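Uncharacterized protein (Bacteroides caccae, PDB 4L7A) is of unknown function but probably acts as a zinc-dependent metallo-peptidase of the Peptidase_MA clan. Local coordinates at residues 128-131 against 132-135; 154-157 against 158-162; 264-267 against 268-271. All coordinates share one frame; numbering follows the deposited sequence.

Contact 1: 128-131 against 132-135; sequences LTNV and DRMN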
ATOM      1  N   LEU A 128       1.743  15.923  -0.882  1.00 29.89           N
ATOM      2  CA  LEU A 128       1.859  14.795  -1.814  1.00 28.79           C
ATOM      3  C   LEU A 128       3.281  14.344  -2.109  1.00 28.38           C
ATOM      4  O   LEU A 128       3.506  13.183  -2.479  1.00 26.14           O
ATOM      5  CB  LEU A 128       1.163  15.116  -3.131  1.00 28.42           C
ATOM      6  CG  LEU A 128      -0.341  15.345  -3.051  1.00 29.46           C
ATOM      7  CD1 LEU A 128      -0.814  16.068  -4.292  1.00 32.13           C
ATOM      8  CD2 LEU A 128      -1.070  14.026  -2.909  1.00 30.22           C
ATOM      9  N   THR A 129       4.225  15.245  -1.900  1.00 28.36           N
ATOM     10  CA  THR A 129       5.606  14.931  -2.089  1.00 28.87           C
ATOM     11  C   THR A 129       6.261  14.410  -0.791  1.00 29.91           C
ATOM     12  O   THR A 129       7.410  14.047  -0.848  1.00 30.02           O
ATOM     13  CB  THR A 129       6.402  16.149  -2.610  1.00 30.03           C
ATOM     14  OG1 THR A 129       6.300  17.214  -1.653  1.00 32.41           O
ATOM     15  CG2 THR A 129       5.867  16.595  -3.973  1.00 31.53           C
ATOM     16  N   ASN A 130       5.574  14.419   0.354  1.00 27.72           N
ATOM     17  CA  ASN A 130       6.177  13.893   1.583  1.00 27.52           C
ATOM     18  C   ASN A 130       6.047  12.383   1.623  1.00 25.77           C
ATOM     19  O   ASN A 130       4.972  11.839   1.872  1.00 22.08           O
ATOM     20  CB  ASN A 130       5.539  14.491   2.811  1.00 29.07           C
ATOM     21  CG  ASN A 130       6.251  14.077   4.073  1.00 32.50           C
ATOM     22  OD1 ASN A 130       6.582  12.909   4.282  1.00 32.13           O
ATOM     23  ND2 ASN A 130       6.445  15.029   4.952  1.00 37.55           N
ATOM     24  N   VAL A 131       7.146  11.726   1.280  1.00 25.06           N
ATOM     25  CA  VAL A 131       7.228  10.295   1.110  1.00 24.60           C
ATOM     26  C   VAL A 131       6.827   9.564   2.391  1.00 23.61           C
ATOM     27  O   VAL A 131       5.986   8.659   2.322  1.00 20.18           O
ATOM     28  CB  VAL A 131       8.631   9.870   0.665  1.00 25.81           C
ATOM     29  CG1 VAL A 131       8.736   8.349   0.618  1.00 26.99           C
ATOM     30  CG2 VAL A 131       8.926  10.456  -0.714  1.00 26.45           C
ATOM     31  N   ASP A 132       7.344   9.975   3.553  1.00 23.54           N
ATOM     32  CA  ASP A 132       6.903   9.325   4.823  1.00 24.75           C
ATOM     33  C   ASP A 132       5.409   9.407   5.058  1.00 24.79           C
ATOM     34  O   ASP A 132       4.806   8.447   5.574  1.00 22.84           O
ATOM     35  CB  ASP A 132       7.613   9.895   6.047  1.00 27.56           C
ATOM     36  CG  ASP A 132       9.089   9.546   6.093  1.00 28.73           C
ATOM     37  OD1 ASP A 132       9.542   8.632   5.357  1.00 30.09           O
ATOM     38  OD2 ASP A 132       9.788  10.211   6.897  1.00 31.82           O
ATOM     39  N   ARG A 133       4.792  10.525   4.672  1.00 24.06           N
ATOM     40  CA  ARG A 133       3.356  10.673   4.949  1.00 25.85           C
ATOM     41  C   ARG A 133       2.487   9.863   3.990  1.00 23.73           C
ATOM     42  O   ARG A 133       1.491   9.253   4.421  1.00 22.86           O
ATOM     43  CB  ARG A 133       2.942  12.146   4.887  1.00 29.56           C
ATOM     44  CG  ARG A 133       3.626  13.091   5.872  1.00 34.78           C
ATOM     45  CD  ARG A 133       3.079  12.990   7.264  1.00 36.59           C
ATOM     46  NE  ARG A 133       3.521  11.743   7.827  1.00 42.18           N
ATOM     47  CZ  ARG A 133       4.641  11.566   8.530  1.00 46.88           C
ATOM     48  NH1 ARG A 133       5.439  12.573   8.839  1.00 49.63           N
ATOM     49  NH2 ARG A 133       4.943  10.347   8.955  1.00 49.05           N
HETATM   50  N   MSE A 134       2.857   9.838   2.701  1.00 21.42           N
HETATM   51  CA  MSE A 134       2.157   9.015   1.689  1.00 21.01           C
HETATM   52  C   MSE A 134       2.249   7.527   2.024  1.00 18.78           C
HETATM   53  O   MSE A 134       1.303   6.755   1.859  1.00 19.63           O
HETATM   54  CB  MSE A 134       2.687   9.249   0.270  1.00 21.71           C
HETATM   55  CG  MSE A 134       2.532  10.679  -0.147  1.00 25.67           C
HETATM   56 SE   MSE A 134       0.648  11.221  -0.288  0.75 30.60          SE
HETATM   57  CE  MSE A 134       0.283  10.371  -1.997  1.00 27.33           C
ATOM     58  N   ASN A 135       3.390   7.110   2.495  1.00 19.42           N
ATOM     59  CA  ASN A 135       3.543   5.704   2.945  1.00 20.43           C
ATOM     60  C   ASN A 135       2.719   5.463   4.212  1.00 19.43           C
ATOM     61  O   ASN A 135       2.001   4.460   4.330  1.00 18.94           O
ATOM     62  CB  ASN A 135       5.013   5.385   3.144  1.00 20.54           C
ATOM     63  CG  ASN A 135       5.724   5.183   1.842  1.00 22.90           C
ATOM     64  OD1 ASN A 135       5.089   4.828   0.841  1.00 23.99           O
ATOM     65  ND2 ASN A 135       7.064   5.331   1.838  1.00 25.82           N
TER
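The backbone oxygen of Asn-130 takes two amides from the first turn of the following helix. The bond from Met-134 N to Asn-130 O, the first regular helical one, is 3.0 Å long and nearly straight (169° at the hydrogen), whereas Arg-133 N reaches Asn-130 O only weakly, over 3.1 Å. The better acceptor for Arg-133 N belongs to the side chain: Asn-130 OD1 lies 3.0 Å from Arg-133 N, with the donor well above the amide's carbonyl plane. This is a classic N-cap. With CG anti to the backbone N (chi1 -174°), the Asn-130 amide folds back over the helix start and lies alongside the Arg-133 side chain, both pointing the same way, so that Asn-130 CG packs 3.3 Å from Arg-133 CG. The guanidinium itself runs on to a salt bridge with Glu-136. Asn-135 N continues the helical series by donating to Val-131 O at 3.0 Å; Val-131 CG1 and the Asn-135 amide lie side by side, CG1 3.7 Å from Asn-135 ND2.

On the inner side, the bent chain of the selenomethionine Met-134 puts its CE 4.0 Å from Leu-128 CD2. Leu-128 and Met-134 both also touch helix 59-81, placing the loop and the first turn against it, while Val-131 touches helix 248-260. The chemistry implies a fixed starting point for helix 131-153: the side-chain oxygen of Asn-130 serves the Arg-133 N-H, which has no i-4 carbonyl within the helix, while Asn-130 O begins the regular series.

Contact 2: 154-157 against 158-162; sequences KNYP and VDYDK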
ATOM      1  N   LYS A 154      -0.627 -18.020  -4.267  1.00 25.76           N
ATOM      2  CA  LYS A 154       0.491 -18.952  -4.127  1.00 25.28           C
ATOM      3  C   LYS A 154       0.989 -18.942  -2.697  1.00 24.46           C
ATOM      4  O   LYS A 154       1.665 -17.990  -2.255  1.00 20.96           O
ATOM      5  CB  LYS A 154       1.617 -18.614  -5.104  1.00 26.94           C
ATOM      6  CG  LYS A 154       1.230 -18.762  -6.533  1.00 27.94           C
ATOM      7  CD  LYS A 154       2.368 -18.468  -7.451  1.00 28.65           C
ATOM      8  CE  LYS A 154       1.818 -18.320  -8.835  1.00 30.50           C
ATOM      9  NZ  LYS A 154       2.897 -18.101  -9.753  1.00 32.71           N
ATOM     10  N   ASN A 155       0.662 -20.001  -1.966  1.00 24.83           N
ATOM     11  CA  ASN A 155       0.928 -20.026  -0.544  1.00 25.93           C
ATOM     12  C   ASN A 155       2.409 -19.851  -0.221  1.00 25.26           C
ATOM     13  O   ASN A 155       3.266 -20.397  -0.933  1.00 24.76           O
ATOM     14  CB  ASN A 155       0.391 -21.311   0.050  1.00 28.26           C
ATOM     15  CG  ASN A 155      -1.140 -21.302   0.115  1.00 30.27           C
ATOM     16  OD1 ASN A 155      -1.816 -20.285  -0.150  1.00 31.14           O
ATOM     17  ND2 ASN A 155      -1.686 -22.428   0.440  1.00 31.16           N
ATOM     18  N   TYR A 156       2.707 -19.109   0.846  1.00 23.99           N
ATOM     19  CA  TYR A 156       4.086 -18.909   1.265  1.00 26.02           C
ATOM     20  C   TYR A 156       4.567 -20.175   1.994  1.00 28.71           C
ATOM     21  O   TYR A 156       3.734 -20.988   2.379  1.00 29.41           O
ATOM     22  CB  TYR A 156       4.239 -17.630   2.120  1.00 26.28           C
ATOM     23  CG  TYR A 156       3.465 -17.631   3.436  1.00 26.37           C
ATOM     24  CD1 TYR A 156       3.990 -18.288   4.534  1.00 25.70           C
ATOM     25  CD2 TYR A 156       2.224 -16.995   3.574  1.00 25.13           C
ATOM     26  CE1 TYR A 156       3.337 -18.327   5.681  1.00 25.54           C
ATOM     27  CE2 TYR A 156       1.531 -17.074   4.764  1.00 25.14           C
ATOM     28  CZ  TYR A 156       2.120 -17.723   5.801  1.00 25.42           C
ATOM     29  OH  TYR A 156       1.542 -17.820   7.026  1.00 27.01           O
ATOM     30  N   PRO A 157       5.906 -20.344   2.198  1.00 30.21           N
ATOM     31  CA  PRO A 157       6.391 -21.563   2.903  1.00 30.86           C
ATOM     32  C   PRO A 157       5.894 -21.728   4.320  1.00 28.91           C
ATOM     33  O   PRO A 157       5.969 -20.811   5.109  1.00 28.41           O
ATOM     34  CB  PRO A 157       7.915 -21.411   2.879  1.00 31.77           C
ATOM     35  CG  PRO A 157       8.175 -20.495   1.731  1.00 31.31           C
ATOM     36  CD  PRO A 157       7.045 -19.501   1.787  1.00 30.04           C
ATOM     37  N   VAL A 158       5.379 -22.914   4.620  1.00 29.44           N
ATOM     38  CA  VAL A 158       4.823 -23.188   5.927  1.00 30.83           C
ATOM     39  C   VAL A 158       5.852 -22.995   7.013  1.00 29.46           C
ATOM     40  O   VAL A 158       5.495 -22.667   8.136  1.00 31.03           O
ATOM     41  CB  VAL A 158       4.228 -24.628   6.040  1.00 34.05           C
ATOM     42  CG1 VAL A 158       3.088 -24.786   5.059  1.00 35.20           C
ATOM     43  CG2 VAL A 158       5.281 -25.714   5.798  1.00 34.40           C
ATOM     44  N   ASP A 159       7.120 -23.195   6.698  1.00 28.35           N
ATOM     45  CA  ASP A 159       8.164 -22.966   7.710  1.00 29.21           C
ATOM     46  C   ASP A 159       8.249 -21.523   8.254  1.00 26.30           C
ATOM     47  O   ASP A 159       8.787 -21.334   9.326  1.00 26.10           O
ATOM     48  CB  ASP A 159       9.530 -23.399   7.184  1.00 31.77           C
ATOM     49  CG  ASP A 159       9.713 -24.928   7.140  1.00 34.75           C
ATOM     50  OD1 ASP A 159       8.894 -25.722   7.683  1.00 35.61           O
ATOM     51  OD2 ASP A 159      10.727 -25.320   6.559  1.00 37.64           O
ATOM     52  N   TYR A 160       7.693 -20.526   7.558  1.00 24.14           N
ATOM     53  CA  TYR A 160       7.704 -19.140   8.040  1.00 23.23           C
ATOM     54  C   TYR A 160       7.017 -19.082   9.372  1.00 23.94           C
ATOM     55  O   TYR A 160       7.481 -18.383  10.296  1.00 21.94           O
ATOM     56  CB  TYR A 160       6.990 -18.176   7.063  1.00 23.44           C
ATOM     57  CG  TYR A 160       7.127 -16.734   7.406  1.00 23.33           C
ATOM     58  CD1 TYR A 160       6.293 -16.144   8.335  1.00 24.45           C
ATOM     59  CD2 TYR A 160       8.087 -15.939   6.790  1.00 22.87           C
ATOM     60  CE1 TYR A 160       6.450 -14.801   8.658  1.00 23.94           C
ATOM     61  CE2 TYR A 160       8.227 -14.625   7.073  1.00 22.05           C
ATOM     62  CZ  TYR A 160       7.429 -14.055   8.009  1.00 23.69           C
ATOM     63  OH  TYR A 160       7.597 -12.731   8.294  1.00 23.21           O
ATOM     64  N   ASP A 161       5.910 -19.802   9.461  1.00 24.73           N
ATOM     65  CA  ASP A 161       5.082 -19.799  10.637  1.00 26.98           C
ATOM     66  C   ASP A 161       5.802 -20.278  11.863  1.00 29.17           C
ATOM     67  O   ASP A 161       5.451 -19.880  12.962  1.00 30.74           O
ATOM     68  CB  ASP A 161       3.880 -20.697  10.420  1.00 29.02           C
ATOM     69  CG  ASP A 161       2.917 -20.155   9.376  1.00 29.34           C
ATOM     70  OD1 ASP A 161       3.175 -19.152   8.708  1.00 32.32           O
ATOM     71  OD2 ASP A 161       1.867 -20.752   9.169  1.00 35.49           O
ATOM     72  N   LYS A 162       6.799 -21.136  11.707  1.00 30.09           N
ATOM     73  CA  LYS A 162       7.488 -21.665  12.877  1.00 35.45           C
ATOM     74  C   LYS A 162       8.481 -20.693  13.476  1.00 34.94           C
ATOM     75  O   LYS A 162       8.810 -20.807  14.664  1.00 34.12           O
ATOM     76  CB  LYS A 162       8.311 -22.908  12.527  1.00 38.01           C
ATOM     77  CG  LYS A 162       7.506 -24.052  12.047  1.00 41.86           C
ATOM     78  CD  LYS A 162       8.461 -25.179  11.711  1.00 46.07           C
ATOM     79  CE  LYS A 162       7.734 -26.384  11.185  1.00 48.74           C
ATOM     80  NZ  LYS A 162       8.759 -27.452  10.971  1.00 52.72           N
TER
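Tyr-156 and Asp-161 supply the side-chain hydrogen bond of this chain reversal. The phenol donates from Tyr-156 OH to Asp-161 OD1 over 2.7 Å, meeting the carboxylate on its syn lone pair, the side of the other oxygen. Asp-161 OD1 lies at the edge of the Tyr-156 ring, near its plane, and also comes within 3.1 Å of Tyr-156 CE1; ring and carboxylate planes are turned 61° apart. A second hydrogen bond belongs to the backbone: Tyr-160 N donates to Pro-157 O at 3.0 Å, closing a type I beta turn that leads into the short, weakly bonded helix 160-163.

An apolar contact accompanies the two bonds. Tyr-156 CE1 packs 3.9 Å from Tyr-160 CB, and the two rings meet obliquely, their centroids 5.9 Å apart. Because CG of Tyr-156 stands between the backbone N and the carbonyl carbon (chi1 62°), its ring leans forward across the turn, while Tyr-160 sends its own ring away. A phenylalanine in place of Tyr-156 would probably keep the packing on Tyr-160 but leave the Asp-161 carboxylate without its phenol donor and freer to turn.

The segment joins several helices. His-151, near the end of helix 131-153, makes a T-shaped pair with Tyr-156, which also touches Ile-199 of helix 195-208. From Tyr-160, the ring enters between helices 195-208 and 211-244, and its hydroxyl bonds Asp-198; Pro-157 rests on Tyr-239, so the turn links three long helices at the surface.

Contact 3: 264-267 against 268-271; sequences ELDL and DHIY
Two side-chain torsions bring Asp-266 and His-269 together: CG of Asp-266 lies anti to the backbone N (chi1 -178°), and CG of His-269 lies beside its own (chi1 -62°). The carboxylate and the imidazole thereby meet across a type I beta turn that runs from one residue to the other. His-269 ND1 donates to Asp-266 OD1 over 2.8 Å in an almost straight bond (171° at the hydrogen). The acceptor sits at the ring's edge, practically in its plane, and offers its syn lone pair, although the carboxylate plane itself is rotated well away from that of the ring. Asp-266 OD2, the other carboxylate oxygen, lies 3.5 Å from His-269 CB, and Asp-268 CB comes over one face of the imidazole toward its rim.

Asp-266 is also the centre of an inverse gamma turn, whose Leu-267 N to Leu-265 O bond is weak at 3.1 Å. Lys-67 NZ is hydrogen-bonded to the carbonyl oxygens of Asp-266, His-269 and Ile-270, which probably helps two acceptors, Asp-266 O and His-269 O, to stand 3.3 Å apart. The chemistry implies a surface turn fixed by a histidine–carboxylate pair and a shared ammonium, in which the neighbouring carboxylate would probably favour a protonated imidazole.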
ATOM      1  N   GLU A 264       8.220  15.488 -10.175  1.00 37.76           N
ATOM      2  CA  GLU A 264       8.451  15.530 -11.630  1.00 38.04           C
ATOM      3  C   GLU A 264       7.228  15.101 -12.457  1.00 37.04           C
ATOM      4  O   GLU A 264       7.250  15.215 -13.668  1.00 34.73           O
ATOM      5  CB  GLU A 264       9.645  14.643 -12.016  1.00 40.87           C
ATOM      6  CG  GLU A 264      10.940  15.019 -11.301  1.00 45.84           C
ATOM      7  CD  GLU A 264      12.041  13.954 -11.443  1.00 49.82           C
ATOM      8  OE1 GLU A 264      12.121  13.288 -12.496  1.00 50.50           O
ATOM      9  OE2 GLU A 264      12.829  13.792 -10.485  1.00 54.04           O
ATOM     10  N   LEU A 265       6.164  14.600 -11.828  1.00 34.63           N
ATOM     11  CA  LEU A 265       4.993  14.187 -12.589  1.00 32.62           C
ATOM     12  C   LEU A 265       4.177  15.402 -13.017  1.00 33.16           C
ATOM     13  O   LEU A 265       4.280  16.476 -12.404  1.00 32.79           O
ATOM     14  CB  LEU A 265       4.110  13.259 -11.768  1.00 32.94           C
ATOM     15  CG  LEU A 265       4.729  11.930 -11.311  1.00 32.72           C
ATOM     16  CD1 LEU A 265       3.905  11.335 -10.160  1.00 33.08           C
ATOM     17  CD2 LEU A 265       4.805  10.991 -12.480  1.00 33.63           C
ATOM     18  N   ASP A 266       3.352  15.221 -14.045  1.00 32.36           N
ATOM     19  CA  ASP A 266       2.546  16.311 -14.565  1.00 35.95           C
ATOM     20  C   ASP A 266       1.198  16.278 -13.853  1.00 35.05           C
ATOM     21  O   ASP A 266       0.192  15.796 -14.397  1.00 37.07           O
ATOM     22  CB  ASP A 266       2.378  16.241 -16.080  1.00 37.58           C
ATOM     23  CG  ASP A 266       1.559  17.425 -16.635  1.00 43.49           C
ATOM     24  OD1 ASP A 266       1.379  18.446 -15.931  1.00 47.03           O
ATOM     25  OD2 ASP A 266       1.043  17.334 -17.766  1.00 48.96           O
ATOM     26  N   LEU A 267       1.212  16.783 -12.627  1.00 30.36           N
ATOM     27  CA  LEU A 267       0.095  16.650 -11.732  1.00 32.09           C
ATOM     28  C   LEU A 267      -0.983  17.679 -11.966  1.00 30.16           C
ATOM     29  O   LEU A 267      -2.057  17.505 -11.484  1.00 30.23           O
ATOM     30  CB  LEU A 267       0.572  16.713 -10.269  1.00 30.05           C
ATOM     31  CG  LEU A 267       1.563  15.631  -9.828  1.00 32.31           C
ATOM     32  CD1 LEU A 267       2.081  15.825  -8.387  1.00 31.68           C
ATOM     33  CD2 LEU A 267       0.945  14.246  -9.946  1.00 31.45           C
ATOM     34  N   ASP A 268      -0.704  18.728 -12.717  1.00 32.32           N
ATOM     35  CA  ASP A 268      -1.664  19.796 -12.931  1.00 35.80           C
ATOM     36  C   ASP A 268      -2.511  19.648 -14.194  1.00 36.60           C
ATOM     37  O   ASP A 268      -3.269  20.563 -14.558  1.00 37.52           O
ATOM     38  CB  ASP A 268      -0.930  21.140 -12.946  1.00 41.65           C
ATOM     39  CG  ASP A 268      -0.319  21.494 -11.578  1.00 44.17           C
ATOM     40  OD1 ASP A 268      -0.830  21.030 -10.530  1.00 46.31           O
ATOM     41  OD2 ASP A 268       0.652  22.272 -11.552  1.00 52.51           O
ATOM     42  N   HIS A 269      -2.378  18.517 -14.876  1.00 34.02           N
ATOM     43  CA  HIS A 269      -3.122  18.273 -16.101  1.00 35.37           C
ATOM     44  C   HIS A 269      -3.594  16.819 -16.104  1.00 31.60           C
ATOM     45  O   HIS A 269      -2.955  15.972 -15.497  1.00 30.00           O
ATOM     46  CB  HIS A 269      -2.230  18.521 -17.320  1.00 36.68           C
ATOM     47  CG  HIS A 269      -1.725  19.927 -17.428  1.00 41.43           C
ATOM     48  ND1 HIS A 269      -0.430  20.284 -17.092  1.00 45.51           N
ATOM     49  CD2 HIS A 269      -2.333  21.065 -17.842  1.00 42.82           C
ATOM     50  CE1 HIS A 269      -0.266  21.580 -17.283  1.00 45.23           C
ATOM     51  NE2 HIS A 269      -1.401  22.072 -17.753  1.00 45.38           N
ATOM     52  N   ILE A 270      -4.665  16.536 -16.830  1.00 29.05           N
ATOM     53  CA  ILE A 270      -5.091  15.168 -17.016  1.00 28.31           C
ATOM     54  C   ILE A 270      -4.257  14.577 -18.146  1.00 29.64           C
ATOM     55  O   ILE A 270      -3.441  13.761 -17.887  1.00 31.06           O
ATOM     56  CB  ILE A 270      -6.603  15.093 -17.319  1.00 27.75           C
ATOM     57  CG1 ILE A 270      -7.378  15.651 -16.158  1.00 26.75           C
ATOM     58  CG2 ILE A 270      -7.022  13.610 -17.631  1.00 27.54           C
ATOM     59  CD1 ILE A 270      -8.871  15.894 -16.460  1.00 27.98           C
ATOM     60  N   TYR A 271      -4.484  14.987 -19.394  1.00 31.02           N
ATOM     61  CA  TYR A 271      -3.618  14.611 -20.519  1.00 35.35           C
ATOM     62  C   TYR A 271      -2.610  15.713 -20.678  1.00 37.06           C
ATOM     63  O   TYR A 271      -2.763  16.763 -20.111  1.00 43.36           O
ATOM     64  CB  TYR A 271      -4.397  14.452 -21.841  1.00 35.40           C
ATOM     65  CG  TYR A 271      -5.133  13.151 -21.888  1.00 35.25           C
ATOM     66  CD1 TYR A 271      -6.431  13.061 -21.388  1.00 35.88           C
ATOM     67  CD2 TYR A 271      -4.522  11.994 -22.360  1.00 35.70           C
ATOM     68  CE1 TYR A 271      -7.118  11.870 -21.382  1.00 35.92           C
ATOM     69  CE2 TYR A 271      -5.200  10.781 -22.370  1.00 37.12           C
ATOM     70  CZ  TYR A 271      -6.514  10.729 -21.874  1.00 38.80           C
ATOM     71  OH  TYR A 271      -7.239   9.544 -21.853  1.00 41.25           O
ATOM     72  OXT TYR A 271      -1.618  15.616 -21.361  1.00 43.99           O
TER

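The three contacts follow one another along the chain, and contacts 1 and 2 stand at the start and just beyond the end of helix 131-153. That helix carries the HEXXH sequence of zinc peptidases, so the two contacts bracket, 32 Å apart between centres, the element that probably supplies zinc ligands; nothing in the geometry of either contact points to a part in catalysis. Contact 3, at the C-terminus, lies 42 Å from contact 2 between centres. Its relation to contact 1 is closer: nearest atoms are about 5 Å apart without touching, and Leu-128 and Leu-267 both rest on Lys-64 and Ile-68 of helix 59-81, which serves as common ground.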